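PDB 5IRO: E3 19 kDa protein from Human adenovirus E serotype 4, which probably binds class I MHC heavy chains through its endoplasmic-reticulum luminal domain, the part present here, retaining them there and so keeping them from the cell surface. Local coordinates for residues Asp8-Phe13 and Trp37-Val42; Trp59-Pro64 and His102-Arg107; Asp63-Thr68 and Ile86-Cys91. One frame throughout, in Å; residues are numbered along the deposited sequence.

Contact 1 (Asp8-Phe13 and Trp37-Val42)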
loop_
_atom_site.group_PDB
_atom_site.type_symbol
_atom_site.label_atom_id
_atom_site.label_comp_id
_atom_site.label_asym_id
_atom_site.label_seq_id
_atom_site.Cartn_x
_atom_site.Cartn_y
_atom_site.Cartn_z
ATOM N N ASP D 8 -7.887 25.782 29.757
ATOM C CA ASP D 8 -9.188 25.261 29.362
ATOM C C ASP D 8 -9.225 24.956 27.871
ATOM O O ASP D 8 -8.731 25.748 27.077
ATOM C CB ASP D 8 -10.267 26.289 29.705
ATOM C CG ASP D 8 -11.655 25.707 29.645
ATOM O OD1 ASP D 8 -12.068 25.205 28.576
ATOM O OD2 ASP D 8 -12.334 25.732 30.682
ATOM N N PRO D 9 -9.792 23.805 27.487
ATOM C CA PRO D 9 -9.799 23.521 26.052
ATOM C C PRO D 9 -11.087 23.878 25.307
ATOM O O PRO D 9 -11.013 24.453 24.216
ATOM C CB PRO D 9 -9.573 22.002 25.998
ATOM C CG PRO D 9 -10.157 21.499 27.270
ATOM C CD PRO D 9 -10.030 22.597 28.294
ATOM N N CYS D 10 -12.242 23.580 25.896
ATOM C CA CYS D 10 -13.469 23.486 25.118
ATOM C C CYS D 10 -14.518 24.587 25.281
ATOM O O CYS D 10 -15.508 24.598 24.547
ATOM C CB CYS D 10 -14.126 22.132 25.407
ATOM S SG CYS D 10 -13.221 20.676 24.821
ATOM N N LEU D 11 -14.319 25.516 26.213
ATOM C CA LEU D 11 -15.242 26.643 26.327
ATOM C C LEU D 11 -14.770 27.781 25.446
ATOM O O LEU D 11 -15.458 28.793 25.305
ATOM C CB LEU D 11 -15.387 27.139 27.773
ATOM C CG LEU D 11 -14.211 27.487 28.688
ATOM C CD1 LEU D 11 -13.477 28.762 28.280
ATOM C CD2 LEU D 11 -14.708 27.610 30.121
ATOM N N THR D 12 -13.593 27.613 24.852
ATOM C CA THR D 12 -13.016 28.673 24.044
ATOM C C THR D 12 -13.776 28.736 22.734
ATOM O O THR D 12 -14.055 27.711 22.114
ATOM C CB THR D 12 -11.522 28.399 23.756
ATOM O OG1 THR D 12 -11.391 27.197 22.985
ATOM C CG2 THR D 12 -10.741 28.246 25.055
ATOM N N PHE D 13 -14.110 29.952 22.316
ATOM C CA PHE D 13 -14.851 30.149 21.083
ATOM C C PHE D 13 -13.871 30.286 19.920
ATOM O O PHE D 13 -14.062 31.116 19.031
ATOM C CB PHE D 13 -15.718 31.408 21.191
ATOM C CG PHE D 13 -16.779 31.331 22.264
ATOM C CD1 PHE D 13 -17.275 30.109 22.691
ATOM C CD2 PHE D 13 -17.264 32.488 22.859
ATOM C CE1 PHE D 13 -18.242 30.042 23.683
ATOM C CE2 PHE D 13 -18.230 32.429 23.851
ATOM C CZ PHE D 13 -18.719 31.203 24.263
ATOM N N TRP D 37 -8.265 18.202 18.684
ATOM C CA TRP D 37 -8.516 16.911 19.321
ATOM C C TRP D 37 -8.484 17.048 20.842
ATOM O O TRP D 37 -8.421 16.055 21.571
ATOM C CB TRP D 37 -7.483 15.883 18.860
ATOM C CG TRP D 37 -7.779 15.308 17.515
ATOM C CD1 TRP D 37 -7.236 15.692 16.323
ATOM C CD2 TRP D 37 -8.683 14.238 17.219
ATOM N NE1 TRP D 37 -7.752 14.931 15.302
ATOM C CE2 TRP D 37 -8.642 14.030 15.827
ATOM C CE3 TRP D 37 -9.526 13.438 17.995
ATOM C CZ2 TRP D 37 -9.410 13.053 15.194
ATOM C CZ3 TRP D 37 -10.288 12.471 17.367
ATOM C CH2 TRP D 37 -10.224 12.287 15.981
ATOM N N GLU D 38 -8.533 18.291 21.306
ATOM C CA GLU D 38 -8.504 18.600 22.728
ATOM C C GLU D 38 -9.932 18.787 23.225
ATOM O O GLU D 38 -10.173 18.998 24.414
ATOM C CB GLU D 38 -7.689 19.870 22.978
ATOM C CG GLU D 38 -6.353 19.904 22.247
ATOM C CD GLU D 38 -6.460 20.553 20.879
ATOM O OE1 GLU D 38 -7.576 20.976 20.510
ATOM O OE2 GLU D 38 -5.434 20.636 20.172
ATOM N N CYS D 39 -10.874 18.698 22.292
ATOM C CA CYS D 39 -12.284 18.924 22.570
ATOM C C CYS D 39 -13.115 17.770 22.014
ATOM O O CYS D 39 -12.863 17.299 20.905
ATOM C CB CYS D 39 -12.741 20.239 21.929
ATOM S SG CYS D 39 -13.203 21.593 23.026
ATOM N N GLN D 40 -14.091 17.302 22.788
ATOM C CA GLN D 40 -15.059 16.333 22.284
ATOM C C GLN D 40 -16.300 17.140 21.908
ATOM O O GLN D 40 -16.402 18.312 22.276
ATOM C CB GLN D 40 -15.353 15.282 23.369
ATOM C CG GLN D 40 -16.604 14.422 23.169
ATOM C CD GLN D 40 -16.572 13.614 21.882
ATOM O OE1 GLN D 40 -17.104 14.041 20.857
ATOM N NE2 GLN D 40 -15.957 12.438 21.933
ATOM N N SER D 41 -17.219 16.534 21.157
ATOM C CA SER D 41 -18.488 17.163 20.790
ATOM C C SER D 41 -18.330 18.330 19.811
ATOM O O SER D 41 -19.317 18.821 19.264
ATOM C CB SER D 41 -19.290 17.578 22.028
ATOM O OG SER D 41 -19.558 16.454 22.848
ATOM N N VAL D 42 -17.093 18.761 19.580
ATOM C CA VAL D 42 -16.826 19.702 18.501
ATOM C C VAL D 42 -16.997 18.921 17.206
ATOM O O VAL D 42 -16.090 18.231 16.741
ATOM C CB VAL D 42 -15.431 20.384 18.620
ATOM C CG1 VAL D 42 -14.363 19.373 18.984
ATOM C CG2 VAL D 42 -15.066 21.130 17.338
#
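A disulfide carries the contact between Asp8-Phe13 and Trp37-Val42. Cys10 SG and Cys39 SG lie 2.0 Å apart, and the torsion about the S-S bond is -165°, so Cys10 CB and Cys39 CB leave the S-S bond on opposite sides, 4.2 Å apart. Cys10 sets its sulfur anti to its carbonyl carbon (chi1 -67°), whereas Cys39 is turned to chi1 -113°.

Van der Waals contact beside the bridge is slight. Pro9 sets CB against the Glu38 carbonyl oxygen, 3.4 Å from Pro9 CB to Glu38 O, with its CG a little farther off, and the Glu38 carbonyl oxygen also lies 3.5 Å from Cys10 SG.

Polar bonds shape each loop separately. Asp8 OD1 accepts from Leu11 N at 3.3 Å, nearly straight and from above the carboxylate plane, closing an Asx motif, with a weak second bond from Cys10 N. One residue further along, Thr12 OG1 donates to Pro9 O at 3.0 Å. On the other side, Gln40 bends back so that OE1 takes Ser41 N on an in-plane lone pair.

The bridge thus fastens the chain leading to strand 20-24 onto the loop between strands 29-34 and 43-45. The Asn53 side-chain amide hydrogen-bonds to Cys39 O, and Val42 packs on Val69 and Val71 of strand 66-72.

Contact 2 (Trp59-Pro64 and His102-Arg107)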
loop_
_atom_site.group_PDB
_atom_site.type_symbol
_atom_site.label_atom_id
_atom_site.label_comp_id
_atom_site.label_asym_id
_atom_site.label_seq_id
_atom_site.Cartn_x
_atom_site.Cartn_y
_atom_site.Cartn_z
ATOM N N TRP D 59 -13.212 16.596 -3.039
ATOM C CA TRP D 59 -13.859 17.700 -3.739
ATOM C C TRP D 59 -13.781 17.558 -5.258
ATOM O O TRP D 59 -12.719 17.284 -5.819
ATOM C CB TRP D 59 -13.299 19.054 -3.295
ATOM C CG TRP D 59 -14.069 20.216 -3.851
ATOM C CD1 TRP D 59 -15.159 20.825 -3.298
ATOM C CD2 TRP D 59 -13.789 20.922 -5.065
ATOM N NE1 TRP D 59 -15.583 21.857 -4.102
ATOM C CE2 TRP D 59 -14.756 21.938 -5.192
ATOM C CE3 TRP D 59 -12.816 20.789 -6.060
ATOM C CZ2 TRP D 59 -14.777 22.817 -6.273
ATOM C CZ3 TRP D 59 -12.838 21.661 -7.131
ATOM C CH2 TRP D 59 -13.812 22.660 -7.231
ATOM N N GLN D 60 -14.931 17.738 -5.904
ATOM C CA GLN D 60 -15.036 17.793 -7.359
ATOM C C GLN D 60 -15.947 18.976 -7.694
ATOM O O GLN D 60 -16.675 19.449 -6.821
ATOM C CB GLN D 60 -15.603 16.482 -7.926
ATOM C CG GLN D 60 -17.085 16.241 -7.648
ATOM C CD GLN D 60 -17.600 14.950 -8.271
ATOM O OE1 GLN D 60 -17.013 14.425 -9.216
ATOM N NE2 GLN D 60 -18.713 14.442 -7.750
ATOM N N PRO D 61 -15.898 19.475 -8.945
ATOM C CA PRO D 61 -16.757 20.592 -9.362
ATOM C C PRO D 61 -18.222 20.387 -8.987
ATOM O O PRO D 61 -18.841 19.418 -9.427
ATOM C CB PRO D 61 -16.595 20.600 -10.882
ATOM C CG PRO D 61 -15.217 20.101 -11.100
ATOM C CD PRO D 61 -14.966 19.082 -10.018
ATOM N N GLY D 62 -18.756 21.288 -8.168
ATOM C CA GLY D 62 -20.129 21.186 -7.709
ATOM C C GLY D 62 -20.219 20.900 -6.221
ATOM O O GLY D 62 -21.195 21.266 -5.566
ATOM N N ASP D 63 -19.190 20.248 -5.686
ATOM C CA ASP D 63 -19.147 19.879 -4.272
ATOM C C ASP D 63 -19.033 21.113 -3.367
ATOM O O ASP D 63 -18.528 22.151 -3.796
ATOM C CB ASP D 63 -18.000 18.889 -4.030
ATOM C CG ASP D 63 -18.240 17.551 -4.706
ATOM O OD1 ASP D 63 -19.153 17.469 -5.556
ATOM O OD2 ASP D 63 -17.516 16.584 -4.392
ATOM N N PRO D 64 -19.500 20.998 -2.107
ATOM C CA PRO D 64 -19.630 22.161 -1.220
ATOM C C PRO D 64 -18.316 22.884 -0.953
ATOM O O PRO D 64 -17.242 22.287 -1.022
ATOM C CB PRO D 64 -20.146 21.543 0.086
ATOM C CG PRO D 64 -20.817 20.289 -0.332
ATOM C CD PRO D 64 -19.998 19.769 -1.465
ATOM N N HIS D 102 -5.569 14.426 -18.342
ATOM C CA HIS D 102 -7.024 14.287 -18.464
ATOM C C HIS D 102 -7.673 13.208 -17.595
ATOM O O HIS D 102 -8.527 12.463 -18.075
ATOM C CB HIS D 102 -7.416 14.040 -19.928
ATOM C CG HIS D 102 -6.948 15.104 -20.874
ATOM N ND1 HIS D 102 -7.649 16.271 -21.091
ATOM C CD2 HIS D 102 -5.849 15.173 -21.660
ATOM C CE1 HIS D 102 -7.002 17.011 -21.973
ATOM N NE2 HIS D 102 -5.905 16.369 -22.333
ATOM N N MET D 103 -7.283 13.114 -16.328
ATOM C CA MET D 103 -7.926 12.153 -15.436
ATOM C C MET D 103 -8.754 12.864 -14.365
ATOM O O MET D 103 -9.538 12.234 -13.654
ATOM C CB MET D 103 -6.895 11.219 -14.795
ATOM C CG MET D 103 -7.494 9.949 -14.186
ATOM S SD MET D 103 -7.975 8.700 -15.398
ATOM C CE MET D 103 -8.778 7.492 -14.342
ATOM N N TRP D 104 -8.597 14.180 -14.268
ATOM C CA TRP D 104 -9.436 14.959 -13.371
ATOM C C TRP D 104 -9.896 16.169 -14.182
ATOM O O TRP D 104 -9.090 16.762 -14.901
ATOM C CB TRP D 104 -8.658 15.416 -12.139
ATOM C CG TRP D 104 -9.537 15.737 -10.962
ATOM C CD1 TRP D 104 -9.956 14.863 -10.000
ATOM C CD2 TRP D 104 -10.177 16.985 -10.671
ATOM N NE1 TRP D 104 -10.771 15.501 -9.099
ATOM C CE2 TRP D 104 -10.931 16.804 -9.493
ATOM C CE3 TRP D 104 -10.178 18.238 -11.283
ATOM C CZ2 TRP D 104 -11.670 17.833 -8.915
ATOM C CZ3 TRP D 104 -10.910 19.259 -10.707
ATOM C CH2 TRP D 104 -11.642 19.052 -9.535
ATOM N N PRO D 105 -11.181 16.555 -14.075
ATOM C CA PRO D 105 -12.290 16.094 -13.223
ATOM C C PRO D 105 -12.600 14.595 -13.312
ATOM O O PRO D 105 -12.310 13.971 -14.334
ATOM C CB PRO D 105 -13.488 16.905 -13.748
ATOM C CG PRO D 105 -13.079 17.377 -15.104
ATOM C CD PRO D 105 -11.617 17.623 -14.990
ATOM N N PRO D 106 -13.185 14.028 -12.240
ATOM C CA PRO D 106 -13.498 12.604 -12.064
ATOM C C PRO D 106 -14.131 11.902 -13.269
ATOM O O PRO D 106 -14.116 10.671 -13.315
ATOM C CB PRO D 106 -14.481 12.619 -10.894
ATOM C CG PRO D 106 -14.004 13.746 -10.058
ATOM C CD PRO D 106 -13.508 14.798 -11.022
ATOM N N ARG D 107 -14.676 12.655 -14.218
ATOM C CA ARG D 107 -15.267 12.051 -15.409
ATOM C C ARG D 107 -14.252 11.780 -16.514
ATOM O O ARG D 107 -13.434 12.639 -16.851
ATOM C CB ARG D 107 -16.400 12.918 -15.958
ATOM C CG ARG D 107 -17.784 12.466 -15.544
ATOM C CD ARG D 107 -18.830 13.125 -16.421
ATOM N NE ARG D 107 -20.115 12.439 -16.340
ATOM C CZ ARG D 107 -21.142 12.688 -17.143
ATOM N NH1 ARG D 107 -21.034 13.607 -18.093
ATOM N NH2 ARG D 107 -22.275 12.013 -17.005
#
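The side chains of Trp59 and Trp104 run across each other at about a right angle, although the indole planes are only some 24° apart. Trp104 brings the far end of its six-membered ring to Trp59, its CH2 lying 3.7 Å from Trp59 CZ3, and both side chains have CG anti to the backbone N (chi1 -172° and -158°). The Trp59 carbonyl lies at the edge of the Trp104 ring, near its plane, with Trp59 O 3.3 Å from Trp104 CZ2.

Pro61 comes at the same ring tip to tip, Pro61 CD standing 3.4 Å from Trp104 CH2. Pro106 lies over one face of the Trp104 ring, its CD 3.4 Å above the plane and displaced toward the rim. Gln60, extended beyond CG, crosses Pro106 obliquely and lays OE1 3.2 Å from Pro106 CG; this is packing of an amide oxygen on a proline ring.

The rotation of the Trp59 indole is fixed by its own loop: NE1 donates to Asp63 O at 3.0 Å, meeting the carbonyl from well above its plane. Ser98, Arg99 and Asn92 touch Trp104 from the two short helices, and Pro106 packs against a basic side chain of another protein chain.

The segment after helix 97-100, near the construct's end, with a cis peptide before Pro105, faces a type II beta turn closed by Asp63 N to Gln60 O, with Pro61-Gly62 at its corners.

Contact 3 (Asp63-Thr68 and Ile86-Cys91); sequences DPEWYT and IFEHMC
The backbones approach most closely where Glu65 and Ile86 face each other, CA to CA 5.2 Å, just beyond the open end of the antiparallel beta hairpin formed by strands 66-72 and 78-84, in a family placed in the immunoglobulin-like E-set clan. Phe87 turns its ring edge to the other backbone: Glu65 CA lies in the ring plane, 3.4 Å from Phe87 CE2, and Pro64 O is 3.2 Å from Phe87 CD2. Its CG is anti to the carbonyl carbon (chi1 -52°), which carries the ring across. The Pro64 carbonyl is also hydrogen-bonded by the Tyr46 hydroxyl.

Glu65 and Ile86 run side by side in the same direction. Ile86, with CG1 anti to the backbone N, sets CD1 against the face of the Glu65 carboxylate, 3.3 Å from Glu65 CD. The extended Glu88 crosses Glu65 obliquely, so that Glu65 OE2 and Glu88 OE1 come within 3.2 Å, two acceptors whose repulsion could raise the pKa of either acid. Past the ring the chain turns into helix 91-94, and Phe87 O grips two amides at once, Met90 N at 3.2 Å and Cys91 N at 2.8 Å.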
loop_
_atom_site.group_PDB
_atom_site.type_symbol
_atom_site.label_atom_id
_atom_site.label_comp_id
_atom_site.label_asym_id
_atom_site.label_seq_id
_atom_site.Cartn_x
_atom_site.Cartn_y
_atom_site.Cartn_z
ATOM N N ASP D 63 -19.190 20.248 -5.686
ATOM C CA ASP D 63 -19.147 19.879 -4.272
ATOM C C ASP D 63 -19.033 21.113 -3.367
ATOM O O ASP D 63 -18.528 22.151 -3.796
ATOM C CB ASP D 63 -18.000 18.889 -4.030
ATOM C CG ASP D 63 -18.240 17.551 -4.706
ATOM O OD1 ASP D 63 -19.153 17.469 -5.556
ATOM O OD2 ASP D 63 -17.516 16.584 -4.392
ATOM N N PRO D 64 -19.500 20.998 -2.107
ATOM C CA PRO D 64 -19.630 22.161 -1.220
ATOM C C PRO D 64 -18.316 22.884 -0.953
ATOM O O PRO D 64 -17.242 22.287 -1.022
ATOM C CB PRO D 64 -20.146 21.543 0.086
ATOM C CG PRO D 64 -20.817 20.289 -0.332
ATOM C CD PRO D 64 -19.998 19.769 -1.465
ATOM N N GLU D 65 -18.420 24.176 -0.657
ATOM C CA GLU D 65 -17.256 25.003 -0.383
ATOM C C GLU D 65 -17.436 25.699 0.951
ATOM O O GLU D 65 -16.821 26.729 1.230
ATOM C CB GLU D 65 -17.063 26.012 -1.504
ATOM C CG GLU D 65 -16.749 25.354 -2.825
ATOM C CD GLU D 65 -17.007 26.265 -3.992
ATOM O OE1 GLU D 65 -17.683 27.297 -3.796
ATOM O OE2 GLU D 65 -16.519 25.956 -5.097
ATOM N N TRP D 66 -18.303 25.114 1.765
ATOM C CA TRP D 66 -18.518 25.564 3.123
ATOM C C TRP D 66 -18.588 24.324 4.001
ATOM O O TRP D 66 -18.822 23.219 3.508
ATOM C CB TRP D 66 -19.803 26.391 3.192
ATOM C CG TRP D 66 -21.023 25.658 2.735
ATOM C CD1 TRP D 66 -21.648 25.775 1.525
ATOM C CD2 TRP D 66 -21.833 24.778 3.518
ATOM N NE1 TRP D 66 -22.759 24.970 1.487
ATOM C CE2 TRP D 66 -22.901 24.354 2.703
ATOM C CE3 TRP D 66 -21.748 24.288 4.825
ATOM C CZ2 TRP D 66 -23.872 23.465 3.150
ATOM C CZ3 TRP D 66 -22.710 23.407 5.265
ATOM C CH2 TRP D 66 -23.758 23.006 4.434
ATOM N N TYR D 67 -18.396 24.506 5.300
ATOM C CA TYR D 67 -18.491 23.410 6.252
ATOM C C TYR D 67 -18.961 23.925 7.605
ATOM O O TYR D 67 -18.693 25.070 7.965
ATOM C CB TYR D 67 -17.155 22.661 6.357
ATOM C CG TYR D 67 -15.973 23.515 6.771
ATOM C CD1 TYR D 67 -15.462 23.455 8.059
ATOM C CD2 TYR D 67 -15.366 24.380 5.867
ATOM C CE1 TYR D 67 -14.383 24.229 8.438
ATOM C CE2 TYR D 67 -14.288 25.158 6.236
ATOM C CZ TYR D 67 -13.801 25.080 7.521
ATOM O OH TYR D 67 -12.726 25.856 7.891
ATOM N N THR D 68 -19.654 23.076 8.357
ATOM C CA THR D 68 -20.230 23.497 9.626
ATOM C C THR D 68 -19.438 22.958 10.805
ATOM O O THR D 68 -18.974 21.814 10.786
ATOM C CB THR D 68 -21.700 23.042 9.775
ATOM O OG1 THR D 68 -21.797 21.630 9.580
ATOM C CG2 THR D 68 -22.576 23.744 8.773
ATOM N N ILE D 86 -12.605 27.755 0.258
ATOM C CA ILE D 86 -12.714 27.330 -1.126
ATOM C C ILE D 86 -11.789 26.165 -1.489
ATOM O O ILE D 86 -10.562 26.261 -1.414
ATOM C CB ILE D 86 -12.503 28.522 -2.092
ATOM C CG1 ILE D 86 -12.745 28.086 -3.535
ATOM C CG2 ILE D 86 -11.137 29.181 -1.887
ATOM C CD1 ILE D 86 -14.208 27.938 -3.863
ATOM N N PHE D 87 -12.406 25.046 -1.852
ATOM C CA PHE D 87 -11.680 23.839 -2.211
ATOM C C PHE D 87 -11.293 23.929 -3.681
ATOM O O PHE D 87 -10.399 23.226 -4.149
ATOM C CB PHE D 87 -12.531 22.593 -1.951
ATOM C CG PHE D 87 -13.102 22.521 -0.560
ATOM C CD1 PHE D 87 -12.474 21.779 0.424
ATOM C CD2 PHE D 87 -14.269 23.190 -0.238
ATOM C CE1 PHE D 87 -12.991 21.713 1.703
ATOM C CE2 PHE D 87 -14.791 23.126 1.039
ATOM C CZ PHE D 87 -14.151 22.387 2.010
ATOM N N GLU D 88 -11.973 24.817 -4.399
ATOM C CA GLU D 88 -11.707 25.063 -5.813
ATOM C C GLU D 88 -10.348 25.736 -6.011
ATOM O O GLU D 88 -9.850 25.836 -7.133
ATOM C CB GLU D 88 -12.823 25.941 -6.391
ATOM C CG GLU D 88 -12.859 26.073 -7.905
ATOM C CD GLU D 88 -14.022 26.928 -8.383
ATOM O OE1 GLU D 88 -14.885 27.283 -7.551
ATOM O OE2 GLU D 88 -14.073 27.243 -9.589
ATOM N N HIS D 89 -9.743 26.181 -4.914
ATOM C CA HIS D 89 -8.478 26.905 -4.974
ATOM C C HIS D 89 -7.324 26.077 -4.419
ATOM O O HIS D 89 -6.177 26.524 -4.404
ATOM C CB HIS D 89 -8.585 28.224 -4.212
ATOM C CG HIS D 89 -8.828 29.409 -5.090
ATOM N ND1 HIS D 89 -7.922 29.834 -6.038
ATOM C CD2 HIS D 89 -9.880 30.259 -5.170
ATOM C CE1 HIS D 89 -8.404 30.894 -6.661
ATOM N NE2 HIS D 89 -9.591 31.173 -6.152
ATOM N N MET D 90 -7.634 24.866 -3.970
ATOM C CA MET D 90 -6.621 23.972 -3.425
ATOM C C MET D 90 -6.707 22.585 -4.050
ATOM O O MET D 90 -5.796 21.772 -3.903
ATOM C CB MET D 90 -6.739 23.889 -1.898
ATOM C CG MET D 90 -6.376 25.183 -1.177
ATOM S SD MET D 90 -4.697 25.195 -0.516
ATOM C CE MET D 90 -4.930 24.308 1.024
ATOM N N CYS D 91 -7.807 22.318 -4.749
ATOM C CA CYS D 91 -7.946 21.067 -5.483
ATOM C C CYS D 91 -7.472 21.222 -6.924
ATOM O O CYS D 91 -7.175 20.236 -7.592
ATOM C CB CYS D 91 -9.392 20.561 -5.446
ATOM S SG CYS D 91 -9.827 19.612 -3.970
#

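From the N terminus, contact 1 is complete first, its disulfide closing a loop that contains strands 20-24 and 29-34. Contacts 2 and 3 both come after it and start from one stretch, sharing Asp63 and Pro64. Contact 3 spans the hairpin 66-72 and 78-84, and its loop nests inside the longer one of contact 2, which also takes in helices 91-94 and 97-100. The two touch through Trp59, whose CG packs on Phe87 CB (3.4 Å) and whose benzene ring also reaches Glu88 and Cys91; Cys91 is further bonded to Cys29. Contact 1 lies across the chain's centre from contact 2, their centres 34 Å apart.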